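Local coordinates for uncharacterized protein (Bacteroides thetaiotaomicron VPI-5482, PDB 2RLD) that is of unknown function but forms a calcium-binding four-helix bundle of the 23S rRNA-intervening sequence (S23) protein family, at residues Asn52-Glu55 and Ala56-Gln60; Lys74-Asn77 and Glu78-Trp82; Tyr91-Arg94 and Glu95-Glu98. All coordinates share one frame; numbering follows the deposited sequence. Where two conformers were deposited one is given.

Interaction 1: Asn52-Glu55 and Ala56-Gln60; sequences NIRE and AEQAQ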
loop_
_atom_site.group_PDB
_atom_site.type_symbol
_atom_site.label_atom_id
_atom_site.label_comp_id
_atom_site.label_asym_id
_atom_site.label_seq_id
_atom_site.Cartn_x
_atom_site.Cartn_y
_atom_site.Cartn_z
ATOM N N ASN C 52 6.298 2.534 -17.190
ATOM C CA ASN C 52 6.527 1.230 -17.779
ATOM C C ASN C 52 7.004 1.309 -19.204
ATOM O O ASN C 52 7.801 0.461 -19.632
ATOM C CB ASN C 52 5.267 0.373 -17.692
ATOM C CG ASN C 52 5.108 -0.227 -16.321
ATOM O OD1 ASN C 52 5.766 -1.233 -16.018
ATOM N ND2 ASN C 52 4.259 0.379 -15.477
ATOM N N ILE C 53 6.536 2.316 -19.948
ATOM C CA ILE C 53 7.017 2.512 -21.316
ATOM C C ILE C 53 8.509 2.815 -21.254
ATOM O O ILE C 53 9.291 2.293 -22.049
ATOM C CB ILE C 53 6.240 3.624 -22.058
ATOM C CG1 ILE C 53 4.776 3.174 -22.261
ATOM C CG2 ILE C 53 6.897 3.905 -23.406
ATOM C CD1 ILE C 53 3.784 4.263 -22.720
ATOM N N ARG C 54 8.903 3.631 -20.279
ATOM C CA ARG C 54 10.318 3.911 -20.040
ATOM C C ARG C 54 11.118 2.649 -19.692
ATOM O O ARG C 54 12.279 2.502 -20.136
ATOM C CB ARG C 54 10.489 4.972 -18.945
ATOM C CG ARG C 54 11.915 5.507 -18.836
ATOM C CD ARG C 54 12.070 6.561 -17.751
ATOM N NE ARG C 54 13.284 7.326 -17.957
ATOM C CZ ARG C 54 14.498 6.977 -17.549
ATOM N NH1 ARG C 54 14.692 5.869 -16.857
ATOM N NH2 ARG C 54 15.523 7.768 -17.825
ATOM N N GLU C 55 10.540 1.743 -18.901
ATOM C CA GLU C 55 11.216 0.467 -18.634
ATOM C C GLU C 55 11.333 -0.331 -19.916
ATOM O O GLU C 55 12.388 -0.927 -20.177
ATOM C CB GLU C 55 10.486 -0.373 -17.583
ATOM C CG GLU C 55 10.718 0.089 -16.156
ATOM C CD GLU C 55 10.290 -0.939 -15.104
ATOM O OE1 GLU C 55 9.973 -2.102 -15.470
ATOM O OE2 GLU C 55 10.284 -0.585 -13.893
ATOM N N ALA C 56 10.256 -0.354 -20.713
ATOM C CA ALA C 56 10.247 -1.079 -22.000
ATOM C C ALA C 56 11.408 -0.653 -22.888
ATOM O O ALA C 56 12.109 -1.497 -23.480
ATOM C CB ALA C 56 8.923 -0.874 -22.736
ATOM N N GLU C 57 11.631 0.650 -22.967
ATOM C CA GLU C 57 12.674 1.197 -23.850
ATOM C C GLU C 57 14.071 0.708 -23.435
ATOM O O GLU C 57 14.998 0.687 -24.249
ATOM C CB GLU C 57 12.634 2.732 -23.858
ATOM C CG GLU C 57 11.301 3.358 -24.351
ATOM C CD GLU C 57 11.227 3.664 -25.856
ATOM O OE1 GLU C 57 12.256 3.603 -26.564
ATOM O OE2 GLU C 57 10.120 3.998 -26.331
ATOM N N GLN C 58 14.200 0.291 -22.178
ATOM C CA GLN C 58 15.460 -0.189 -21.622
ATOM C C GLN C 58 15.602 -1.703 -21.634
ATOM O O GLN C 58 16.595 -2.232 -21.123
ATOM C CB GLN C 58 15.609 0.334 -20.198
ATOM C CG GLN C 58 15.881 1.835 -20.154
ATOM C CD GLN C 58 15.840 2.390 -18.752
ATOM O OE1 GLN C 58 14.780 2.524 -18.171
ATOM N NE2 GLN C 58 17.004 2.715 -18.205
ATOM N N ALA C 59 14.627 -2.392 -22.226
ATOM C CA ALA C 59 14.597 -3.859 -22.247
ATOM C C ALA C 59 15.828 -4.436 -22.913
ATOM O O ALA C 59 16.310 -3.891 -23.909
ATOM C CB ALA C 59 13.359 -4.357 -22.968
ATOM N N GLN C 60 16.315 -5.552 -22.368
ATOM C CA GLN C 60 17.469 -6.256 -22.926
ATOM C C GLN C 60 17.034 -7.245 -24.004
ATOM O O GLN C 60 17.857 -7.722 -24.765
ATOM C CB GLN C 60 18.256 -6.987 -21.827
#
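The backbone bonds here start as regular helix: A56 N donates to N52 O over 2.8 Å and E57 N donates to I53 O over 3.0 Å, each spanning four residues. After that the spacing drops to three. Q58 N bonds to E55 O at 3.0 Å, and it stands above that carbonyl's plane, off the lone pairs, with an N-H...O angle of only 140°. A59 N reaches back to A56 O in the same three-residue step. This tightening marks where helix 38-57 gives way to the turn that leads into helix 62-88.

The carbon contacts hug the same carbonyls. A56 CB sits 3.3 Å from I53 O, and E57 CG comes to 3.2 Å from that same oxygen, because the first torsion of E57 (chi1 -60°) sets CG beside its own backbone N and back against I53. Its side chain also touches D8, a calcium ligand, but lies about 7 Å from the ion, so E57 sits beside the metal site and does not bind the metal.

The polar side-chain pair is R54 and Q58, one turn apart. R54 runs extended from CG to NE, and its NH1 stops 3.6 Å from Q58 OE1 with the guanidinium and amide planes 81° apart; this is proximity, not a hydrogen bond. Their real partners belong to the second subunit: R54 forms salt bridges with E84 and E80 there, and Q58 NE2 bonds to N77 of that copy.

The chemistry therefore points outward. Backbone bonds hold the helix end together, while the R54 guanidinium and Q58 NE2 are spent on the neighbouring subunit, where two carboxylates balance the arginine's charge and fix its orientation.

Interaction 2: Lys74-Asn77 and Glu78-Trp82; sequences KEAN and ETEYW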
loop_
_atom_site.group_PDB
_atom_site.type_symbol
_atom_site.label_atom_id
_atom_site.label_comp_id
_atom_site.label_asym_id
_atom_site.label_seq_id
_atom_site.Cartn_x
_atom_site.Cartn_y
_atom_site.Cartn_z
ATOM N N LYS C 74 -1.937 -2.393 -19.131
ATOM C CA LYS C 74 -2.706 -2.715 -17.938
ATOM C C LYS C 74 -3.036 -1.451 -17.183
ATOM O O LYS C 74 -4.176 -1.233 -16.718
ATOM C CB LYS C 74 -1.894 -3.618 -17.027
ATOM C CG LYS C 74 -2.605 -4.026 -15.738
ATOM C CD LYS C 74 -1.780 -5.047 -14.954
ATOM C CE LYS C 74 -0.534 -4.417 -14.272
ATOM N NZ LYS C 74 -0.935 -3.675 -13.036
ATOM N N GLU C 75 -2.011 -0.633 -17.034
ATOM C CA GLU C 75 -2.136 0.632 -16.292
ATOM C C GLU C 75 -3.086 1.601 -17.019
ATOM O O GLU C 75 -3.902 2.285 -16.392
ATOM C CB GLU C 75 -0.752 1.242 -16.063
ATOM C CG GLU C 75 0.190 0.419 -15.169
ATOM C CD GLU C 75 -0.221 0.338 -13.697
ATOM O OE1 GLU C 75 -1.310 0.807 -13.308
ATOM O OE2 GLU C 75 0.598 -0.187 -12.909
ATOM N N ALA C 76 -3.019 1.634 -18.342
ATOM C CA ALA C 76 -3.967 2.417 -19.157
ATOM C C ALA C 76 -5.408 1.948 -18.923
ATOM O O ALA C 76 -6.317 2.770 -18.738
ATOM C CB ALA C 76 -3.601 2.313 -20.634
ATOM N N ASN C 77 -5.604 0.635 -18.890
ATOM C CA ASN C 77 -6.928 0.101 -18.655
ATOM C C ASN C 77 -7.435 0.373 -17.262
ATOM O O ASN C 77 -8.608 0.743 -17.100
ATOM C CB ASN C 77 -6.984 -1.374 -18.975
ATOM C CG ASN C 77 -7.247 -1.606 -20.423
ATOM O OD1 ASN C 77 -8.398 -1.518 -20.860
ATOM N ND2 ASN C 77 -6.196 -1.861 -21.192
ATOM N N GLU C 78 -6.566 0.263 -16.261
ATOM C CA GLU C 78 -7.006 0.608 -14.895
ATOM C C GLU C 78 -7.389 2.087 -14.802
ATOM O O GLU C 78 -8.396 2.449 -14.174
ATOM C CB GLU C 78 -5.931 0.269 -13.868
ATOM C CG GLU C 78 -6.483 0.426 -12.460
ATOM C CD GLU C 78 -5.471 0.275 -11.358
ATOM O OE1 GLU C 78 -4.442 -0.407 -11.569
ATOM O OE2 GLU C 78 -5.727 0.844 -10.272
ATOM N N THR C 79 -6.604 2.927 -15.446
ATOM C CA THR C 79 -6.851 4.375 -15.446
ATOM C C THR C 79 -8.236 4.641 -16.055
ATOM O O THR C 79 -8.988 5.465 -15.556
ATOM C CB THR C 79 -5.746 5.125 -16.242
ATOM O OG1 THR C 79 -4.461 4.897 -15.634
ATOM C CG2 THR C 79 -6.022 6.630 -16.301
ATOM N N GLU C 80 -8.545 3.947 -17.142
ATOM C CA GLU C 80 -9.856 4.076 -17.816
ATOM C C GLU C 80 -11.005 3.662 -16.887
ATOM O O GLU C 80 -12.070 4.264 -16.891
ATOM C CB GLU C 80 -9.806 3.318 -19.149
ATOM C CG GLU C 80 -8.959 4.129 -20.163
ATOM C CD GLU C 80 -8.101 3.306 -21.110
ATOM O OE1 GLU C 80 -8.341 2.086 -21.242
ATOM O OE2 GLU C 80 -7.166 3.899 -21.708
ATOM N N TYR C 81 -10.769 2.642 -16.077
ATOM C CA TYR C 81 -11.729 2.230 -15.049
ATOM C C TYR C 81 -11.975 3.375 -14.085
ATOM O O TYR C 81 -13.123 3.755 -13.827
ATOM C CB TYR C 81 -11.187 1.012 -14.277
ATOM C CG TYR C 81 -11.976 0.648 -13.004
ATOM C CD1 TYR C 81 -13.145 -0.081 -13.061
ATOM C CD2 TYR C 81 -11.508 1.031 -11.766
ATOM C CE1 TYR C 81 -13.850 -0.410 -11.885
ATOM C CE2 TYR C 81 -12.206 0.736 -10.586
ATOM C CZ TYR C 81 -13.377 0.027 -10.659
ATOM O OH TYR C 81 -14.019 -0.300 -9.482
ATOM N N TRP C 82 -10.897 3.939 -13.549
ATOM C CA TRP C 82 -11.069 5.032 -12.568
ATOM C C TRP C 82 -11.757 6.233 -13.215
ATOM O O TRP C 82 -12.632 6.849 -12.595
ATOM C CB TRP C 82 -9.734 5.453 -11.895
ATOM C CG TRP C 82 -9.158 4.369 -11.018
ATOM C CD1 TRP C 82 -8.008 3.643 -11.233
ATOM C CD2 TRP C 82 -9.735 3.863 -9.812
ATOM N NE1 TRP C 82 -7.843 2.720 -10.210
ATOM C CE2 TRP C 82 -8.893 2.828 -9.341
ATOM C CE3 TRP C 82 -10.900 4.183 -9.085
ATOM C CZ2 TRP C 82 -9.169 2.120 -8.183
ATOM C CZ3 TRP C 82 -11.151 3.496 -7.917
ATOM C CH2 TRP C 82 -10.294 2.461 -7.484
HETATM O O HOH W 1 -2.832 -1.352 -13.321
HETATM O O HOH W 2 -1.967 -0.642 -11.271
#
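E78, T79, E80 and Y81 donate their backbone N-H groups to the carbonyls of K74, E75, A76 and N77 in unbroken four-residue steps.

One of those carbonyls works twice. E75 O takes T79 N at 2.9 Å and T79 OG1 at 2.8 Å, from opposite faces of its plane; the hydroxyl gets there because OG1 lies beside its own backbone N (chi1 -61°). E75 and E78 run side by side, their OE1 atoms 3.8 Å from each other. The two water sites between these like charges are too close to be filled together and are probably alternatives; the one that meets K74 NZ bonds only weakly to E75 OE1. The direct link from K74 NZ to E75 OE2 is a long salt bridge, and the lysine's stronger partner is E55 of the third subunit. With that glutamate also close to E78, the gathered negative charge would probably raise the affinity of these carboxylates for a proton.

The other oxygen of E78 is gripped well: W82 NE1 points at OE2 from 2.8 Å, nearly straight at 170°, in the indole plane and on the anti lone pair. Y81 lays its CD2 over the centre of one indole face, 3.9 Å above it. E80 curls back over A76 O, its carboxylate held by S104 and N108.

Helix 62-88 is thus covered on different sides: A76, N77 and E80 meet helix 94-116, E75 and T79 meet helix 38-57, K74 and Y81 face the third subunit, where Y81 OH bonds to T47 O, and W82 packs on both that subunit and Q41 of helix 38-57.

Interaction 3: Tyr91-Arg94 and Glu95-Glu98; sequences YITR and EQYE. With EDO (1,2-ethanediol), chain T.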
loop_
_atom_site.group_PDB
_atom_site.type_symbol
_atom_site.label_atom_id
_atom_site.label_comp_id
_atom_site.label_asym_id
_atom_site.label_seq_id
_atom_site.Cartn_x
_atom_site.Cartn_y
_atom_site.Cartn_z
ATOM N N TYR C 91 -17.710 13.241 -10.024
ATOM C CA TYR C 91 -16.465 13.904 -9.614
ATOM C C TYR C 91 -15.797 14.690 -10.734
ATOM O O TYR C 91 -15.065 15.631 -10.469
ATOM C CB TYR C 91 -15.490 12.917 -8.966
ATOM C CG TYR C 91 -15.882 12.652 -7.542
ATOM C CD1 TYR C 91 -15.492 13.525 -6.522
ATOM C CD2 TYR C 91 -16.659 11.556 -7.211
ATOM C CE1 TYR C 91 -15.890 13.303 -5.189
ATOM C CE2 TYR C 91 -17.082 11.328 -5.887
ATOM C CZ TYR C 91 -16.676 12.199 -4.885
ATOM O OH TYR C 91 -17.051 11.937 -3.577
ATOM N N ILE C 92 -16.048 14.308 -11.979
ATOM C CA ILE C 92 -15.574 15.067 -13.139
ATOM C C ILE C 92 -16.736 15.264 -14.110
ATOM O O ILE C 92 -17.715 14.474 -14.117
ATOM C CB ILE C 92 -14.409 14.368 -13.870
ATOM C CG1 ILE C 92 -14.814 12.957 -14.348
ATOM C CG2 ILE C 92 -13.120 14.377 -12.982
ATOM C CD1 ILE C 92 -13.745 12.299 -15.192
ATOM N N THR C 93 -16.653 16.335 -14.914
ATOM C CA THR C 93 -17.678 16.642 -15.902
ATOM C C THR C 93 -17.525 15.732 -17.109
ATOM O O THR C 93 -16.485 15.105 -17.283
ATOM C CB THR C 93 -17.557 18.117 -16.393
ATOM O OG1 THR C 93 -16.306 18.294 -17.078
ATOM C CG2 THR C 93 -17.608 19.089 -15.223
ATOM N N ARG C 94 -18.538 15.691 -17.971
ATOM C CA ARG C 94 -18.446 14.891 -19.192
ATOM C C ARG C 94 -17.316 15.414 -20.072
ATOM O O ARG C 94 -16.613 14.639 -20.711
ATOM C CB ARG C 94 -19.787 14.894 -19.945
ATOM C CG ARG C 94 -19.755 14.276 -21.349
ATOM C CD ARG C 94 -19.368 12.806 -21.379
ATOM N NE ARG C 94 -20.334 11.926 -20.722
ATOM C CZ ARG C 94 -20.333 10.595 -20.821
ATOM N NH1 ARG C 94 -19.425 9.964 -21.560
ATOM N NH2 ARG C 94 -21.254 9.885 -20.184
ATOM N N GLU C 95 -17.121 16.733 -20.070
ATOM C CA GLU C 95 -16.030 17.371 -20.830
ATOM C C GLU C 95 -14.673 16.926 -20.346
ATOM O O GLU C 95 -13.774 16.615 -21.151
ATOM C CB GLU C 95 -16.118 18.897 -20.714
ATOM C CG GLU C 95 -15.097 19.646 -21.539
ATOM C CD GLU C 95 -15.135 21.168 -21.329
ATOM O OE1 GLU C 95 -15.969 21.673 -20.535
ATOM O OE2 GLU C 95 -14.301 21.863 -21.964
ATOM N N GLN C 96 -14.500 16.887 -19.029
ATOM C CA GLN C 96 -13.238 16.429 -18.460
ATOM C C GLN C 96 -13.012 14.955 -18.805
ATOM O O GLN C 96 -11.923 14.566 -19.239
ATOM C CB GLN C 96 -13.195 16.641 -16.941
ATOM C CG GLN C 96 -13.037 18.088 -16.490
ATOM C CD GLN C 96 -13.229 18.253 -14.977
ATOM O OE1 GLN C 96 -14.278 17.893 -14.434
ATOM N NE2 GLN C 96 -12.211 18.799 -14.295
ATOM N N TYR C 97 -14.058 14.166 -18.609
ATOM C CA TYR C 97 -14.004 12.730 -18.888
ATOM C C TYR C 97 -13.566 12.471 -20.327
ATOM O O TYR C 97 -12.582 11.748 -20.573
ATOM C CB TYR C 97 -15.371 12.080 -18.633
ATOM C CG TYR C 97 -15.384 10.630 -19.066
ATOM C CD1 TYR C 97 -14.700 9.665 -18.334
ATOM C CD2 TYR C 97 -16.062 10.226 -20.206
ATOM C CE1 TYR C 97 -14.680 8.337 -18.731
ATOM C CE2 TYR C 97 -16.057 8.879 -20.613
ATOM C CZ TYR C 97 -15.352 7.946 -19.868
ATOM O OH TYR C 97 -15.327 6.609 -20.240
ATOM N N GLU C 98 -14.287 13.066 -21.276
ATOM C CA GLU C 98 -14.032 12.792 -22.689
ATOM C C GLU C 98 -12.626 13.193 -23.085
ATOM O O GLU C 98 -11.955 12.454 -23.782
ATOM C CB GLU C 98 -15.069 13.462 -23.586
ATOM C CG GLU C 98 -16.427 12.796 -23.452
ATOM C CD GLU C 98 -17.397 13.136 -24.565
ATOM O OE1 GLU C 98 -17.172 14.123 -25.312
ATOM O OE2 GLU C 98 -18.405 12.401 -24.679
HETATM C C1 EDO T . -7.896 19.216 -14.176
HETATM O O1 EDO T . -7.000 19.329 -15.273
HETATM C C2 EDO T . -9.129 18.552 -14.733
HETATM O O2 EDO T . -9.668 19.415 -15.734
#
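T93 and Q96 clasp each other in a capping box in which a glutamine supplies the return acceptor, to the N-H of the N-cap residue. Q96 OE1 takes T93 N at 2.9 Å with an N-H...O angle of 170°, in the amide's carbonyl plane and on a lone pair. For its part T93 OG1, the N-cap group of helix 94-116, accepts Q96 N at 3.0 Å. The threonine hydroxyl sits between its backbone N and carbonyl carbon (chi1 64°), which turns it toward Q96 N, and it adds a weak bond to Q96 OE1. The amide's other end, NE2, donates to O2 of a bound ethanediol, probably from the crystallisation liquor.

Replacing Q96 by an alanine would probably leave T93 N without its acceptor and the cap held by the threonine's half of the box alone.

Behind the box the helix takes up its ladder: Y97 N bonds to T93 O and E98 N to R94 O, both at 2.9 Å. I92 CD1 lies at the edge of the Y97 ring, 3.8 Å from Y97 CB, while these two side chains also pack on L86, L83 and I87 of helix 62-88. R94, bent at its second and third torsions, runs alongside Y97 with guanidinium and ring planes 87° apart and NH1 3.6 Å from Y97 CD2. Its CD rests 3.5 Å from E98 OE2, yet the charged ends stay beyond salt-bridge range.

So neutral side chains satisfy Q96 N and, just ahead of the helix, T93 N, with the R94 and E98 charges adding at most a loose attraction.

All three contacts are local and follow one another along the chain, so none encloses a long loop and none nests in or crosses another. Interaction 1 finishes helix 38-57 before the short turn into helix 62-88. Interaction 2 lies along that next helix, its centre about 19 Å from that of interaction 1, and N52 ND2 packs 4.1 Å from E75 CG. Interaction 3 opens the following helix, 94-116; its nearest atoms stay about 5 Å from interaction 2 without touching, and its centre is about 32 Å from that of interaction 1, across the middle of the chain. Between subunits the 52-60 region of one copy meets the 74-82 region of another.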